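Local coordinates for protein sorting nexin-21 (Mus musculus, PDB 4YMR) that binds membranes rich in phosphatidylinositol 3-phosphate and phosphatidylinositol 4,5-bisphosphate and may act in intracellular trafficking, represented here by its helical PXB/TPR domain, at residues Ala35-Trp38 and Gln39-Gln43; Glu98-Val101 and Arg102-Arg106; Ala116-Gln119 and Ala120-Ala124. All coordinates share one frame; numbering follows the deposited sequence.

In the fold
All three contacts are local, each within one helix. None closes a long loop, and none nests in or crosses another. Contact 1 comes first, late in helix 27-43, where its side chains meet helix 12-24 and helix 52-66. Contact 2 follows on helix 93-106, on the other side of the chain's centre, with about 24 Å between nearest atoms. It also meets the second subunit of the domain-swapped assembly. Contact 3 lies on the next helix, 112-122. Contacts 2 and 3 have centres 16 Å apart and touch where Glu98 packs on Leu118, which joins these two helices.

Contact 1 of 3, residues Ala35-Trp38 and Gln39-Gln43; sequences ANAW and QLQTQ
Residues Ala35-Trp38 and Gln39-Gln43 are successive turns of one alpha-helix, and backbone bonds join Gln39 N to Ala35 O, Leu40 N to Asn36 O, Gln41 N to Ala37 O and Thr42 N to Trp38 O. Gln41 adds a side-chain bond to this ladder. Its NE2 gives a hydrogen bond to Ala37 O at 3.2 Å. Ala37 O lies nearly in the Gln41 amide plane, but NE2 stands above the carbonyl plane and misses the lone pairs. Gln41 N reaches the same oxygen from the opposite face, so one carbonyl is gripped by two donors of one residue. Gln41 CG lies beside its own backbone N (chi1 -59°), which turns the chain back along the helix, and CG comes 3.1 Å from Ala37 O. NE2 is also hydrogen-bonded to Thr56 OG1, so the amide links the turn to helix 52-66. Leu40 leans back over the preceding turn. Its CD1 is 3.9 Å from Ala37 CA, and its CG is 3.4 Å from Asn36 O. Thr42 CG2 sits 3.5 Å from Trp38 O. The Trp38 indole packs on Thr56 and Leu57 of helix 52-66. Ala37 meets Leu15 on helix 12-24. Helix 27-43 packs between helix 12-24 and helix 52-66, consistent with the helical array of a tetratricopeptide repeat domain.

Contact 2 of 3, residues Glu98-Val101 and Arg102-Arg106; sequences EAHV and RLSWR
Glu98 and Arg102 form a salt bridge one turn apart on helix 93-106, an i to i+4 pair in the alpha-helical PXB/TPR domain. Glu98 OE2 meets Arg102 NH1 at 2.8 Å. The carboxylate comes to the edge of the guanidinium, near its plane, with the two planes turned 45° apart. Glu98 bends at chi2 (68°) and Arg102 bends at chi3, and these bends bring the charged ends together beside the helix.

Backbone hydrogen bonds join the same two turns. Arg102 N bonds to Glu98 O, Leu103 N to Ala99 O at 2.8 Å, and Ser104 N to His100 O. The bond from Trp105 N to Val101 O is weak.

Apolar contact is centred on Leu103. Its CG lies beside its own backbone N (chi1 -70°), so the side chain folds back along the helix. CD1 comes 4.5 Å from Ala99 CB, and CG is 3.1 Å from Ala99 O. On the second subunit, Leu103 also packs on Ala73 and the Arg102 chain on Gln65. With the leucine cut back to an alanine, a gap is likely to open between Ala99 and Ala73 of the second subunit, and the two chains would pack less tightly at this point.

Ser104 and His100 carry further polar contacts. Ser104 OG is hydrogen-bonded to Arg74 NE of the second subunit and weakly to Asp110 O. His100 ND1 has a weak bond to Ser114 OG on helix 112-122, the next helix in the chain. The His100 ring turns one face to Ser104, whose OG stands 3.9 Å above the ring plane, offset toward the rim.

Contact 3 of 3, residues Ala116-Gln119 and Ala120-Ala124; sequences AQLQ and ALQEA
Gln122 lays its side chain across Leu118, one turn earlier in the chain, at the weakly bonded last turn of helix 112-122 in the alpha-helical PXB/TPR domain. The two side chains meet at a slant. Gln122 NE2 approaches Leu118 CG at 3.7 Å, and both methyls of Leu118 are only slightly farther from this nitrogen. Gln122 CG lies anti to its own carbonyl carbon (chi1 -68°) and the chain beyond it is extended, so the amide is carried back over the leucine. On the way CG passes 3.1 Å from Leu118 O. NE2 has a weak hydrogen bond to Ser128 O, which ties the amide to the loop that follows the helix. Leu118 and Gln122 both touch Pro131, and Leu118 also packs on Glu98 of helix 93-106.

Leu121 instead turns its CD1 methyl toward Gln117 O. It also touches Leu93 on helix 93-106, and Gln117 touches Leu93 and Leu97 there. The extended Gln117 chain runs near Leu121, with its CG 4.4 Å from Leu121 CD1.

The backbone bonds show the helix slackening. Leu121 N bonds to Gln117 O at 3.3 Å. Ala120 N also turns to Gln117 O, in a weak bond three residues back, while its geometry to Ala116 O is too poor for a bond. Gln122 N to Leu118 O and Glu123 N to Gln119 O are weak as well. Gln117 O thus faces two backbone donors, and the Leu121 CD1 methyl lies 3.2 Å from that same Gln117 O.

Contact 1 of 3, residues Ala35-Trp38 and Gln39-Gln43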
loop_
_atom_site.group_PDB
_atom_site.type_symbol
_atom_site.label_atom_id
_atom_site.label_comp_id
_atom_site.label_asym_id
_atom_site.label_seq_id
_atom_site.Cartn_x
_atom_site.Cartn_y
_atom_site.Cartn_z
ATOM N N ALA A 35 -0.004 -13.093 -13.363
ATOM C CA ALA A 35 -1.407 -13.414 -13.614
ATOM C C ALA A 35 -2.003 -14.276 -12.506
ATOM O O ALA A 35 -3.126 -14.044 -12.072
ATOM C CB ALA A 35 -1.560 -14.112 -14.963
ATOM N N ASN A 36 -1.247 -15.274 -12.062
ATOM C CA ASN A 36 -1.638 -16.086 -10.918
ATOM C C ASN A 36 -1.602 -15.325 -9.586
ATOM O O ASN A 36 -2.502 -15.480 -8.767
ATOM C CB ASN A 36 -0.790 -17.356 -10.865
ATOM C CG ASN A 36 -1.026 -18.254 -12.067
ATOM O OD1 ASN A 36 -2.168 -18.438 -12.510
ATOM N ND2 ASN A 36 0.051 -18.803 -12.613
ATOM N N ALA A 37 -0.573 -14.503 -9.381
ATOM C CA ALA A 37 -0.527 -13.611 -8.227
ATOM C C ALA A 37 -1.742 -12.682 -8.189
ATOM O O ALA A 37 -2.298 -12.432 -7.125
ATOM C CB ALA A 37 0.759 -12.799 -8.225
ATOM N N TRP A 38 -2.145 -12.169 -9.348
ATOM C CA TRP A 38 -3.373 -11.381 -9.448
ATOM C C TRP A 38 -4.616 -12.161 -8.987
ATOM O O TRP A 38 -5.398 -11.672 -8.180
ATOM C CB TRP A 38 -3.590 -10.843 -10.865
ATOM C CG TRP A 38 -4.865 -10.075 -10.960
ATOM C CD1 TRP A 38 -6.018 -10.469 -11.577
ATOM C CD2 TRP A 38 -5.146 -8.807 -10.353
ATOM N NE1 TRP A 38 -6.985 -9.509 -11.423
ATOM C CE2 TRP A 38 -6.476 -8.474 -10.672
ATOM C CE3 TRP A 38 -4.397 -7.904 -9.581
ATOM C CZ2 TRP A 38 -7.071 -7.291 -10.256
ATOM C CZ3 TRP A 38 -4.985 -6.728 -9.171
ATOM C CH2 TRP A 38 -6.310 -6.435 -9.501
ATOM N N GLN A 39 -4.785 -13.367 -9.517
ATOM C CA GLN A 39 -5.850 -14.288 -9.107
ATOM C C GLN A 39 -5.867 -14.585 -7.596
ATOM O O GLN A 39 -6.925 -14.525 -6.963
ATOM C CB GLN A 39 -5.746 -15.601 -9.900
ATOM C CG GLN A 39 -6.628 -16.742 -9.389
ATOM C CD GLN A 39 -8.085 -16.561 -9.756
ATOM O OE1 GLN A 39 -8.409 -15.832 -10.691
ATOM N NE2 GLN A 39 -8.973 -17.227 -9.023
ATOM N N LEU A 40 -4.708 -14.926 -7.031
ATOM C CA LEU A 40 -4.570 -15.102 -5.585
ATOM C C LEU A 40 -5.170 -13.918 -4.813
ATOM O O LEU A 40 -6.049 -14.089 -3.968
ATOM C CB LEU A 40 -3.092 -15.284 -5.199
ATOM C CG LEU A 40 -2.382 -16.591 -5.576
ATOM C CD1 LEU A 40 -0.871 -16.406 -5.569
ATOM C CD2 LEU A 40 -2.775 -17.743 -4.649
ATOM N N GLN A 41 -4.696 -12.718 -5.128
ATOM C CA GLN A 41 -5.103 -11.506 -4.428
ATOM C C GLN A 41 -6.588 -11.181 -4.567
ATOM O O GLN A 41 -7.210 -10.716 -3.613
ATOM C CB GLN A 41 -4.279 -10.306 -4.918
ATOM C CG GLN A 41 -2.775 -10.456 -4.737
ATOM C CD GLN A 41 -2.003 -9.278 -5.325
ATOM O OE1 GLN A 41 -2.035 -8.170 -4.791
ATOM N NE2 GLN A 41 -1.317 -9.517 -6.436
ATOM N N THR A 42 -7.154 -11.438 -5.747
ATOM C CA THR A 42 -8.504 -10.977 -6.085
ATOM C C THR A 42 -9.620 -11.721 -5.341
ATOM O O THR A 42 -10.713 -11.185 -5.160
ATOM C CB THR A 42 -8.762 -11.013 -7.619
ATOM O OG1 THR A 42 -9.995 -10.352 -7.922
ATOM C CG2 THR A 42 -8.833 -12.430 -8.135
ATOM N N GLN A 43 -9.344 -12.942 -4.895
ATOM C CA GLN A 43 -10.326 -13.711 -4.133
ATOM C C GLN A 43 -9.886 -13.798 -2.686
ATOM O O GLN A 43 -10.621 -13.431 -1.775
ATOM C CB GLN A 43 -10.473 -15.125 -4.704
ATOM C CG GLN A 43 -11.849 -15.451 -5.275
ATOM C CD GLN A 43 -11.832 -15.565 -6.793
ATOM O OE1 GLN A 43 -11.074 -14.866 -7.469
ATOM N NE2 GLN A 43 -12.662 -16.455 -7.332
#

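Contact 2 of 3, residues Glu98-Val101 and Arg102-Arg106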
loop_
_atom_site.group_PDB
_atom_site.type_symbol
_atom_site.label_atom_id
_atom_site.label_comp_id
_atom_site.label_asym_id
_atom_site.label_seq_id
_atom_site.Cartn_x
_atom_site.Cartn_y
_atom_site.Cartn_z
ATOM N N GLU A 98 -8.391 4.141 15.873
ATOM C CA GLU A 98 -8.834 3.513 17.116
ATOM C C GLU A 98 -7.746 3.556 18.204
ATOM O O GLU A 98 -8.021 3.874 19.363
ATOM C CB GLU A 98 -9.316 2.075 16.862
ATOM C CG GLU A 98 -9.569 1.244 18.122
ATOM C CD GLU A 98 -10.757 1.745 18.930
ATOM O OE1 GLU A 98 -11.853 1.900 18.349
ATOM O OE2 GLU A 98 -10.601 1.989 20.150
ATOM N N ALA A 99 -6.512 3.254 17.826
ATOM C CA ALA A 99 -5.417 3.273 18.784
ATOM C C ALA A 99 -5.173 4.698 19.268
ATOM O O ALA A 99 -4.830 4.918 20.425
ATOM C CB ALA A 99 -4.159 2.690 18.167
ATOM N N HIS A 100 -5.362 5.660 18.372
ATOM C CA HIS A 100 -5.234 7.078 18.711
ATOM C C HIS A 100 -6.334 7.588 19.638
ATOM O O HIS A 100 -6.062 8.389 20.532
ATOM C CB HIS A 100 -5.193 7.940 17.443
ATOM C CG HIS A 100 -4.714 9.339 17.679
ATOM N ND1 HIS A 100 -5.578 10.408 17.803
ATOM C CD2 HIS A 100 -3.464 9.839 17.819
ATOM C CE1 HIS A 100 -4.872 11.509 18.006
ATOM N NE2 HIS A 100 -3.593 11.198 18.017
ATOM N N VAL A 101 -7.569 7.145 19.418
ATOM C CA VAL A 101 -8.681 7.517 20.300
ATOM C C VAL A 101 -8.465 6.925 21.684
ATOM O O VAL A 101 -8.648 7.602 22.688
ATOM C CB VAL A 101 -10.044 7.031 19.768
ATOM C CG1 VAL A 101 -11.104 7.100 20.873
ATOM C CG2 VAL A 101 -10.468 7.852 18.590
ATOM N N ARG A 102 -8.075 5.653 21.720
ATOM C CA ARG A 102 -7.801 4.965 22.969
ATOM C C ARG A 102 -6.609 5.582 23.725
ATOM O O ARG A 102 -6.694 5.826 24.928
ATOM C CB ARG A 102 -7.597 3.468 22.709
ATOM C CG ARG A 102 -6.889 2.736 23.833
ATOM C CD ARG A 102 -6.918 1.241 23.616
ATOM N NE ARG A 102 -8.087 0.623 24.239
ATOM C CZ ARG A 102 -9.233 0.379 23.610
ATOM N NH1 ARG A 102 -9.365 0.706 22.327
ATOM N NH2 ARG A 102 -10.241 -0.194 24.263
ATOM N N LEU A 103 -5.512 5.857 23.019
ATOM C CA LEU A 103 -4.305 6.405 23.652
ATOM C C LEU A 103 -4.478 7.849 24.141
ATOM O O LEU A 103 -3.769 8.290 25.057
ATOM C CB LEU A 103 -3.073 6.262 22.738
ATOM C CG LEU A 103 -2.545 4.826 22.540
ATOM C CD1 LEU A 103 -1.632 4.673 21.316
ATOM C CD2 LEU A 103 -1.839 4.331 23.806
ATOM N N SER A 104 -5.417 8.579 23.532
ATOM C CA SER A 104 -5.775 9.933 23.968
ATOM C C SER A 104 -6.505 9.919 25.314
ATOM O O SER A 104 -6.329 10.822 26.128
ATOM C CB SER A 104 -6.636 10.639 22.918
ATOM O OG SER A 104 -5.869 11.011 21.792
ATOM N N TRP A 105 -7.316 8.886 25.537
ATOM C CA TRP A 105 -7.985 8.658 26.823
ATOM C C TRP A 105 -6.984 8.364 27.939
ATOM O O TRP A 105 -6.930 9.074 28.926
ATOM C CB TRP A 105 -8.967 7.495 26.702
ATOM C CG TRP A 105 -9.980 7.418 27.813
ATOM C CD1 TRP A 105 -9.944 6.599 28.910
ATOM C CD2 TRP A 105 -11.187 8.180 27.920
ATOM N NE1 TRP A 105 -11.054 6.811 29.694
ATOM C CE2 TRP A 105 -11.834 7.775 29.109
ATOM C CE3 TRP A 105 -11.788 9.164 27.126
ATOM C CZ2 TRP A 105 -13.049 8.327 29.524
ATOM C CZ3 TRP A 105 -12.994 9.709 27.539
ATOM C CH2 TRP A 105 -13.610 9.289 28.726
ATOM N N ARG A 106 -6.195 7.306 27.776
ATOM C CA ARG A 106 -5.123 6.983 28.721
ATOM C C ARG A 106 -4.270 8.197 29.119
ATOM O O ARG A 106 -3.741 8.247 30.235
ATOM C CB ARG A 106 -4.228 5.871 28.159
ATOM C CG ARG A 106 -2.950 5.586 28.960
ATOM C CD ARG A 106 -3.194 4.869 30.301
ATOM N NE ARG A 106 -1.922 4.450 30.898
ATOM C CZ ARG A 106 -1.143 5.235 31.641
ATOM N NH1 ARG A 106 -1.509 6.482 31.906
ATOM N NH2 ARG A 106 0.003 4.777 32.120
#

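Contact 3 of 3, residues Ala116-Gln119 and Ala120-Ala124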
loop_
_atom_site.group_PDB
_atom_site.type_symbol
_atom_site.label_atom_id
_atom_site.label_comp_id
_atom_site.label_asym_id
_atom_site.label_seq_id
_atom_site.Cartn_x
_atom_site.Cartn_y
_atom_site.Cartn_z
ATOM N N ALA A 116 -14.468 11.504 15.185
ATOM C CA ALA A 116 -15.328 11.926 14.088
ATOM C C ALA A 116 -14.899 11.323 12.765
ATOM O O ALA A 116 -15.730 11.084 11.890
ATOM C CB ALA A 116 -15.361 13.440 13.986
ATOM N N GLN A 117 -13.605 11.059 12.628
ATOM C CA GLN A 117 -13.086 10.481 11.393
ATOM C C GLN A 117 -13.371 8.988 11.330
ATOM O O GLN A 117 -13.655 8.456 10.262
ATOM C CB GLN A 117 -11.587 10.747 11.250
ATOM C CG GLN A 117 -11.000 10.243 9.930
ATOM C CD GLN A 117 -9.546 10.652 9.729
ATOM O OE1 GLN A 117 -9.022 11.520 10.440
ATOM N NE2 GLN A 117 -8.890 10.029 8.756
ATOM N N LEU A 118 -13.288 8.320 12.478
ATOM C CA LEU A 118 -13.640 6.902 12.579
ATOM C C LEU A 118 -15.160 6.672 12.479
ATOM O O LEU A 118 -15.597 5.600 12.094
ATOM C CB LEU A 118 -13.074 6.276 13.865
ATOM C CG LEU A 118 -13.214 4.750 14.003
ATOM C CD1 LEU A 118 -12.431 4.032 12.911
ATOM C CD2 LEU A 118 -12.793 4.248 15.375
ATOM N N GLN A 119 -15.963 7.676 12.820
ATOM C CA GLN A 119 -17.413 7.540 12.711
ATOM C C GLN A 119 -17.933 8.003 11.355
ATOM O O GLN A 119 -19.142 8.072 11.142
ATOM C CB GLN A 119 -18.118 8.318 13.810
ATOM C CG GLN A 119 -17.764 7.868 15.194
ATOM C CD GLN A 119 -18.203 8.870 16.213
ATOM O OE1 GLN A 119 -18.905 9.825 15.883
ATOM N NE2 GLN A 119 -17.787 8.677 17.464
ATOM N N ALA A 120 -17.023 8.337 10.450
ATOM C CA ALA A 120 -17.402 8.700 9.097
ATOM C C ALA A 120 -17.021 7.563 8.176
ATOM O O ALA A 120 -17.713 7.290 7.194
ATOM C CB ALA A 120 -16.715 9.985 8.672
ATOM N N LEU A 121 -15.917 6.898 8.506
ATOM C CA LEU A 121 -15.521 5.655 7.843
ATOM C C LEU A 121 -16.526 4.545 8.148
ATOM O O LEU A 121 -16.676 3.595 7.376
ATOM C CB LEU A 121 -14.133 5.216 8.314
ATOM C CG LEU A 121 -12.889 5.630 7.534
ATOM C CD1 LEU A 121 -12.804 7.135 7.424
ATOM C CD2 LEU A 121 -11.655 5.080 8.221
ATOM N N GLN A 122 -17.198 4.667 9.289
ATOM C CA GLN A 122 -18.215 3.705 9.694
ATOM C C GLN A 122 -19.597 4.069 9.114
ATOM O O GLN A 122 -20.299 3.200 8.601
ATOM C CB GLN A 122 -18.242 3.555 11.228
ATOM C CG GLN A 122 -16.989 2.887 11.826
ATOM C CD GLN A 122 -16.883 3.054 13.354
ATOM O OE1 GLN A 122 -17.624 3.824 13.966
ATOM N NE2 GLN A 122 -15.955 2.327 13.963
ATOM N N GLU A 123 -19.958 5.353 9.169
ATOM C CA GLU A 123 -21.221 5.860 8.621
ATOM C C GLU A 123 -21.283 5.862 7.098
ATOM O O GLU A 123 -22.291 6.266 6.510
ATOM C CB GLU A 123 -21.491 7.285 9.108
ATOM C CG GLU A 123 -22.270 7.368 10.392
ATOM C CD GLU A 123 -23.265 8.511 10.382
ATOM O OE1 GLU A 123 -22.977 9.555 11.001
ATOM O OE2 GLU A 123 -24.333 8.363 9.750
ATOM N N ALA A 124 -20.195 5.443 6.465
ATOM C CA ALA A 124 -20.123 5.387 5.013
ATOM C C ALA A 124 -19.672 4.003 4.562
ATOM O O ALA A 124 -19.522 3.748 3.366
ATOM C CB ALA A 124 -19.153 6.457 4.487
#